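Local coordinates for O-methyltransferase (Burkholderia thailandensis, PDB 3MCZ), which probably transfers a methyl group from S-adenosylmethionine to an oxygen of its acceptor substrate, working as a dimer, at residues 76-81 / 86-91; 118-123 / 143-148. All coordinates share one frame; numbering follows the deposited sequence.

Contact 1 of 2, residues 76-81 / 86-91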
loop_
_atom_site.group_PDB
_atom_site.type_symbol
_atom_site.label_atom_id
_atom_site.label_comp_id
_atom_site.label_asym_id
_atom_site.label_seq_id
_atom_site.Cartn_x
_atom_site.Cartn_y
_atom_site.Cartn_z
ATOM N N LEU A 76 7.765 -11.353 -12.688
ATOM C CA LEU A 76 8.030 -10.036 -12.148
ATOM C C LEU A 76 8.159 -9.019 -13.280
ATOM O O LEU A 76 7.610 -7.932 -13.189
ATOM C CB LEU A 76 9.279 -10.033 -11.301
ATOM C CG LEU A 76 9.682 -8.644 -10.743
ATOM C CD1 LEU A 76 8.675 -8.020 -9.802
ATOM C CD2 LEU A 76 11.049 -8.771 -10.095
ATOM N N LEU A 77 8.889 -9.376 -14.331
ATOM C CA LEU A 77 9.173 -8.411 -15.371
ATOM C C LEU A 77 7.882 -8.027 -16.069
ATOM O O LEU A 77 7.683 -6.866 -16.395
ATOM C CB LEU A 77 10.199 -8.932 -16.364
ATOM C CG LEU A 77 11.613 -9.153 -15.825
ATOM C CD1 LEU A 77 12.343 -10.144 -16.705
ATOM C CD2 LEU A 77 12.376 -7.812 -15.740
ATOM N N HIS A 78 7.028 -9.023 -16.315
ATOM C CA HIS A 78 5.700 -8.758 -16.869
ATOM C C HIS A 78 4.868 -7.831 -16.012
ATOM O O HIS A 78 4.256 -6.908 -16.521
ATOM C CB HIS A 78 4.977 -10.083 -17.196
ATOM C CG HIS A 78 5.544 -10.784 -18.390
ATOM N ND1 HIS A 78 6.043 -12.066 -18.336
ATOM C CD2 HIS A 78 5.674 -10.386 -19.677
ATOM C CE1 HIS A 78 6.470 -12.424 -19.536
ATOM N NE2 HIS A 78 6.274 -11.414 -20.363
ATOM N N ALA A 79 4.865 -8.021 -14.699
ATOM C CA ALA A 79 4.133 -7.126 -13.822
ATOM C C ALA A 79 4.701 -5.697 -13.831
ATOM O O ALA A 79 3.930 -4.714 -13.808
ATOM C CB ALA A 79 4.100 -7.695 -12.355
ATOM N N LEU A 80 6.031 -5.577 -13.890
ATOM C CA LEU A 80 6.677 -4.263 -14.005
ATOM C C LEU A 80 6.363 -3.563 -15.333
ATOM O O LEU A 80 6.131 -2.349 -15.368
ATOM C CB LEU A 80 8.175 -4.393 -13.827
ATOM C CG LEU A 80 8.619 -4.794 -12.415
ATOM C CD1 LEU A 80 10.140 -5.020 -12.372
ATOM C CD2 LEU A 80 8.194 -3.678 -11.372
ATOM N N ALA A 81 6.291 -4.333 -16.410
ATOM C CA ALA A 81 5.902 -3.795 -17.703
ATOM C C ALA A 81 4.452 -3.273 -17.662
ATOM O O ALA A 81 4.142 -2.139 -18.103
ATOM C CB ALA A 81 6.080 -4.855 -18.783
ATOM N N LEU A 86 8.511 -0.845 -17.371
ATOM C CA LEU A 86 9.303 -1.467 -18.409
ATOM C C LEU A 86 8.509 -1.545 -19.696
ATOM O O LEU A 86 7.279 -1.471 -19.684
ATOM C CB LEU A 86 9.711 -2.879 -18.007
ATOM C CG LEU A 86 10.613 -3.035 -16.780
ATOM C CD1 LEU A 86 10.761 -4.499 -16.436
ATOM C CD2 LEU A 86 11.958 -2.391 -17.033
ATOM N N THR A 87 9.239 -1.665 -20.797
ATOM C CA THR A 87 8.664 -1.873 -22.118
ATOM C C THR A 87 9.162 -3.223 -22.579
ATOM O O THR A 87 10.380 -3.470 -22.591
ATOM C CB THR A 87 9.119 -0.764 -23.128
ATOM O OG1 THR A 87 8.474 0.472 -22.807
ATOM C CG2 THR A 87 8.772 -1.108 -24.559
ATOM N N LYS A 88 8.232 -4.107 -22.942
ATOM C CA LYS A 88 8.602 -5.406 -23.512
ATOM C C LYS A 88 8.690 -5.281 -25.035
ATOM O O LYS A 88 7.686 -4.973 -25.676
ATOM C CB LYS A 88 7.563 -6.483 -23.133
ATOM C CG LYS A 88 8.030 -7.915 -23.409
ATOM C CD LYS A 88 6.904 -8.903 -23.206
ATOM C CE LYS A 88 7.334 -10.313 -23.534
ATOM N NZ LYS A 88 6.187 -11.242 -23.319
ATOM N N GLU A 89 9.883 -5.502 -25.593
ATOM C CA GLU A 89 10.094 -5.509 -27.049
ATOM C C GLU A 89 10.584 -6.877 -27.474
ATOM O O GLU A 89 11.708 -7.248 -27.163
ATOM C CB GLU A 89 11.139 -4.468 -27.451
ATOM N N GLY A 90 9.749 -7.629 -28.182
ATOM C CA GLY A 90 10.049 -9.033 -28.475
ATOM C C GLY A 90 10.010 -9.796 -27.166
ATOM O O GLY A 90 8.987 -9.770 -26.479
ATOM N N ASP A 91 11.125 -10.438 -26.808
ATOM C CA ASP A 91 11.267 -11.093 -25.504
ATOM C C ASP A 91 12.103 -10.285 -24.498
ATOM O O ASP A 91 12.392 -10.782 -23.426
ATOM C CB ASP A 91 11.901 -12.469 -25.671
ATOM C CG ASP A 91 10.995 -13.447 -26.407
ATOM O OD1 ASP A 91 9.755 -13.302 -26.330
ATOM O OD2 ASP A 91 11.530 -14.377 -27.055
HETATM O O HOH W 1 5.250 -0.254 -20.252
#
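The imidazole of His78 is met at its edge by Lys88, whose CE lies in the ring plane and whose NZ sits 13° out of it, while Phe93 packs against the same ring edge-to-face. These groups join helix 70-82 to strand 86-89, the first strand of a β-hairpin completed by strand 92-95; a hairpin wing following a helix, as in the winged-helix fold, is consistent with the helix-turn-helix-type dimerisation domain of this family. Lys88 NZ donates to His78 NE2 over 3.0 Å, which would leave the ring proton on ND1 and suits a neutral imidazole. Lys88 reaches that far because CG stands anti to the backbone N (chi1 -167°) and the chain beyond is fully extended. The same ammonium also bonds Asp293 O of the second subunit, and Val295 of that subunit packs on His78 and Ala81, so the wing and helix are tied together at the dimer interface. Next to this polar pair the packing is aliphatic. Leu86 drives one methyl, CD1, into the helix surface, 3.7 Å from Leu80 CB and 3.8 Å from Leu77 CD2. Its backbone N makes a weak bond, 3.5 Å long, to Leu80 O. One residue further along the helix, the strand's carbonyl is used as well: Ala81 CA directs its hydrogen at Leu86 O, with carbon and oxygen 3.3 Å apart and an angle of 145° at the hydrogen.

Contact 2 of 2, residues 118-123 / 143-148; sequences QYLQWD and ESRFAH
Arg145 is the residue that carries segment 143-148 across to Leu120 and Gln121, and it illustrates how one long side chain can bridge backbones whose nearest CA atoms, those of Leu120 and Arg145, are 11.2 Å apart. Glu143 and Ser144 lead up to it on helix 142-145. At Arg145 the chain runs extended from CG to NE, with CG anti to the backbone N (chi1 -177°), and its guanidinium meets Leu120 O end-on. Arg145 NH2 and Arg145 NH1 both donate hydrogen bonds to Leu120 O, at 3.0 and 3.2 Å, a forked grip on a single carbonyl oxygen. That oxygen is in the guanidinium plane, yet both nitrogens approach from the same face of the carbonyl plane, NH1 standing 52° above it. Arg145 NH2 also rests against Leu120 CB at 3.6 Å. Gln121 OE1 comes within 3.0 Å of Arg145 NH1, its amide turned 61° from the guanidinium, while NE2 of Gln121 is bonded to His117 O. The Phe146 ring meets that of Phe156, and the His148 ring carries Arg145 O 3.3 Å above one face. Gripping a carbonyl of the Tyr119-Trp122 type I turn, Arg145 ties the turn that follows helix 112-119 to the approach to helix 150-172: Asp149, just before that helix, forms a salt bridge with Arg145 NE, and Ala152 on it packs against both Leu120 and Arg145.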
loop_
_atom_site.group_PDB
_atom_site.type_symbol
_atom_site.label_atom_id
_atom_site.label_comp_id
_atom_site.label_asym_id
_atom_site.label_seq_id
_atom_site.Cartn_x
_atom_site.Cartn_y
_atom_site.Cartn_z
ATOM N N GLN A 118 10.588 5.273 2.570
ATOM C CA GLN A 118 9.245 4.693 2.640
ATOM C C GLN A 118 9.276 3.184 2.946
ATOM O O GLN A 118 8.574 2.722 3.830
ATOM C CB GLN A 118 8.469 4.995 1.380
ATOM C CG GLN A 118 8.104 6.486 1.215
ATOM C CD GLN A 118 7.669 6.839 -0.191
ATOM O OE1 GLN A 118 8.154 6.257 -1.171
ATOM N NE2 GLN A 118 6.798 7.843 -0.309
ATOM N N TYR A 119 10.076 2.400 2.249
ATOM C CA TYR A 119 10.066 0.974 2.578
ATOM C C TYR A 119 10.643 0.635 3.921
ATOM O O TYR A 119 10.270 -0.359 4.517
ATOM C CB TYR A 119 10.605 0.088 1.473
ATOM C CG TYR A 119 12.043 0.092 1.126
ATOM C CD1 TYR A 119 13.009 -0.362 2.008
ATOM C CD2 TYR A 119 12.438 0.415 -0.181
ATOM C CE1 TYR A 119 14.330 -0.412 1.625
ATOM C CE2 TYR A 119 13.764 0.366 -0.572
ATOM C CZ TYR A 119 14.704 -0.039 0.335
ATOM O OH TYR A 119 16.036 -0.084 -0.052
ATOM N N LEU A 120 11.499 1.501 4.449
ATOM C CA LEU A 120 12.005 1.289 5.812
ATOM C C LEU A 120 10.941 1.465 6.925
ATOM O O LEU A 120 11.214 1.115 8.092
ATOM C CB LEU A 120 13.216 2.214 6.067
ATOM C CG LEU A 120 14.476 1.800 5.275
ATOM C CD1 LEU A 120 15.623 2.824 5.447
ATOM C CD2 LEU A 120 14.905 0.364 5.708
ATOM N N GLN A 121 9.756 2.004 6.602
ATOM C CA GLN A 121 8.686 2.100 7.619
ATOM C C GLN A 121 7.663 0.955 7.536
ATOM O O GLN A 121 6.677 0.947 8.281
ATOM C CB GLN A 121 7.939 3.454 7.549
ATOM C CG GLN A 121 8.814 4.670 7.256
ATOM C CD GLN A 121 10.078 4.725 8.107
ATOM O OE1 GLN A 121 10.045 4.439 9.306
ATOM N NE2 GLN A 121 11.204 5.103 7.484
ATOM N N TRP A 122 7.921 -0.035 6.674
ATOM C CA TRP A 122 6.946 -1.096 6.415
ATOM C C TRP A 122 6.486 -1.828 7.664
ATOM O O TRP A 122 5.298 -2.134 7.832
ATOM C CB TRP A 122 7.547 -2.129 5.467
ATOM C CG TRP A 122 6.578 -3.158 4.934
ATOM C CD1 TRP A 122 6.367 -4.425 5.398
ATOM C CD2 TRP A 122 5.750 -3.013 3.781
ATOM N NE1 TRP A 122 5.442 -5.061 4.617
ATOM C CE2 TRP A 122 5.045 -4.227 3.617
ATOM C CE3 TRP A 122 5.560 -1.995 2.854
ATOM C CZ2 TRP A 122 4.159 -4.436 2.574
ATOM C CZ3 TRP A 122 4.639 -2.200 1.817
ATOM C CH2 TRP A 122 3.969 -3.409 1.687
ATOM N N ASP A 123 7.440 -2.169 8.510
ATOM C CA ASP A 123 7.138 -2.902 9.731
ATOM C C ASP A 123 6.536 -2.045 10.849
ATOM O O ASP A 123 6.047 -2.581 11.845
ATOM C CB ASP A 123 8.401 -3.615 10.263
ATOM C CG ASP A 123 9.008 -4.577 9.256
ATOM O OD1 ASP A 123 8.265 -5.021 8.339
ATOM O OD2 ASP A 123 10.218 -4.918 9.406
ATOM N N GLU A 143 12.987 9.149 16.950
ATOM C CA GLU A 143 13.824 9.599 18.051
ATOM C C GLU A 143 14.646 8.439 18.656
ATOM O O GLU A 143 15.740 8.682 19.178
ATOM C CB GLU A 143 13.021 10.393 19.110
ATOM C CG GLU A 143 11.805 9.682 19.731
ATOM C CD GLU A 143 10.502 9.919 18.982
ATOM O OE1 GLU A 143 10.530 9.840 17.729
ATOM O OE2 GLU A 143 9.450 10.181 19.640
ATOM N N SER A 144 14.167 7.195 18.515
ATOM C CA SER A 144 14.864 5.991 19.038
ATOM C C SER A 144 15.712 5.296 17.990
ATOM O O SER A 144 16.539 4.417 18.329
ATOM C CB SER A 144 13.840 4.958 19.554
ATOM O OG SER A 144 12.704 5.577 20.165
ATOM N N ARG A 145 15.467 5.636 16.724
ATOM C CA ARG A 145 16.026 4.925 15.566
ATOM C C ARG A 145 17.232 5.624 14.949
ATOM O O ARG A 145 18.181 4.966 14.584
ATOM C CB ARG A 145 14.955 4.748 14.493
ATOM C CG ARG A 145 15.388 3.967 13.293
ATOM C CD ARG A 145 14.276 3.901 12.280
ATOM N NE ARG A 145 14.506 2.864 11.256
ATOM C CZ ARG A 145 13.559 2.447 10.412
ATOM N NH1 ARG A 145 12.323 2.950 10.460
ATOM N NH2 ARG A 145 13.846 1.534 9.509
ATOM N N PHE A 146 17.188 6.939 14.804
ATOM C CA PHE A 146 18.234 7.615 14.012
ATOM C C PHE A 146 19.674 7.616 14.583
ATOM O O PHE A 146 20.631 7.830 13.811
ATOM C CB PHE A 146 17.797 9.030 13.602
ATOM C CG PHE A 146 16.684 9.066 12.560
ATOM C CD1 PHE A 146 16.235 7.914 11.915
ATOM C CD2 PHE A 146 16.121 10.274 12.204
ATOM C CE1 PHE A 146 15.210 7.969 10.973
ATOM C CE2 PHE A 146 15.117 10.344 11.262
ATOM C CZ PHE A 146 14.648 9.187 10.639
ATOM N N ALA A 147 19.870 7.348 15.877
ATOM C CA ALA A 147 21.251 7.290 16.404
ATOM C C ALA A 147 22.023 6.067 15.905
ATOM O O ALA A 147 23.241 6.125 15.783
ATOM C CB ALA A 147 21.289 7.367 17.934
ATOM N N HIS A 148 21.337 4.969 15.602
ATOM C CA HIS A 148 22.016 3.737 15.193
ATOM C C HIS A 148 21.738 3.349 13.731
ATOM O O HIS A 148 22.526 2.594 13.113
ATOM C CB HIS A 148 21.592 2.583 16.114
ATOM C CG HIS A 148 20.116 2.306 16.115
ATOM N ND1 HIS A 148 19.507 1.484 15.191
ATOM C CD2 HIS A 148 19.127 2.759 16.924
ATOM C CE1 HIS A 148 18.207 1.431 15.440
ATOM N NE2 HIS A 148 17.950 2.197 16.486
#

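Overall arrangement
Contacts 1 and 2 follow one another along the chain, with centres 33 Å apart and nearest atoms about 13 Å apart, so they do not touch. The centre of contact 1 lies about 32 Å from the centre of the chain, that of contact 2 about 14 Å. What relates them is the dimer: both meet the second subunit, contact 1 through its helix and wing and contact 2 through Trp122, which stacks on Trp122 of the other subunit. Neither contact holds a ligand. In enzymes of this family S-adenosylmethionine binds at the C-terminal ends of the parallel strands of the Rossmann-like sheet, here probably beside strand 182-186.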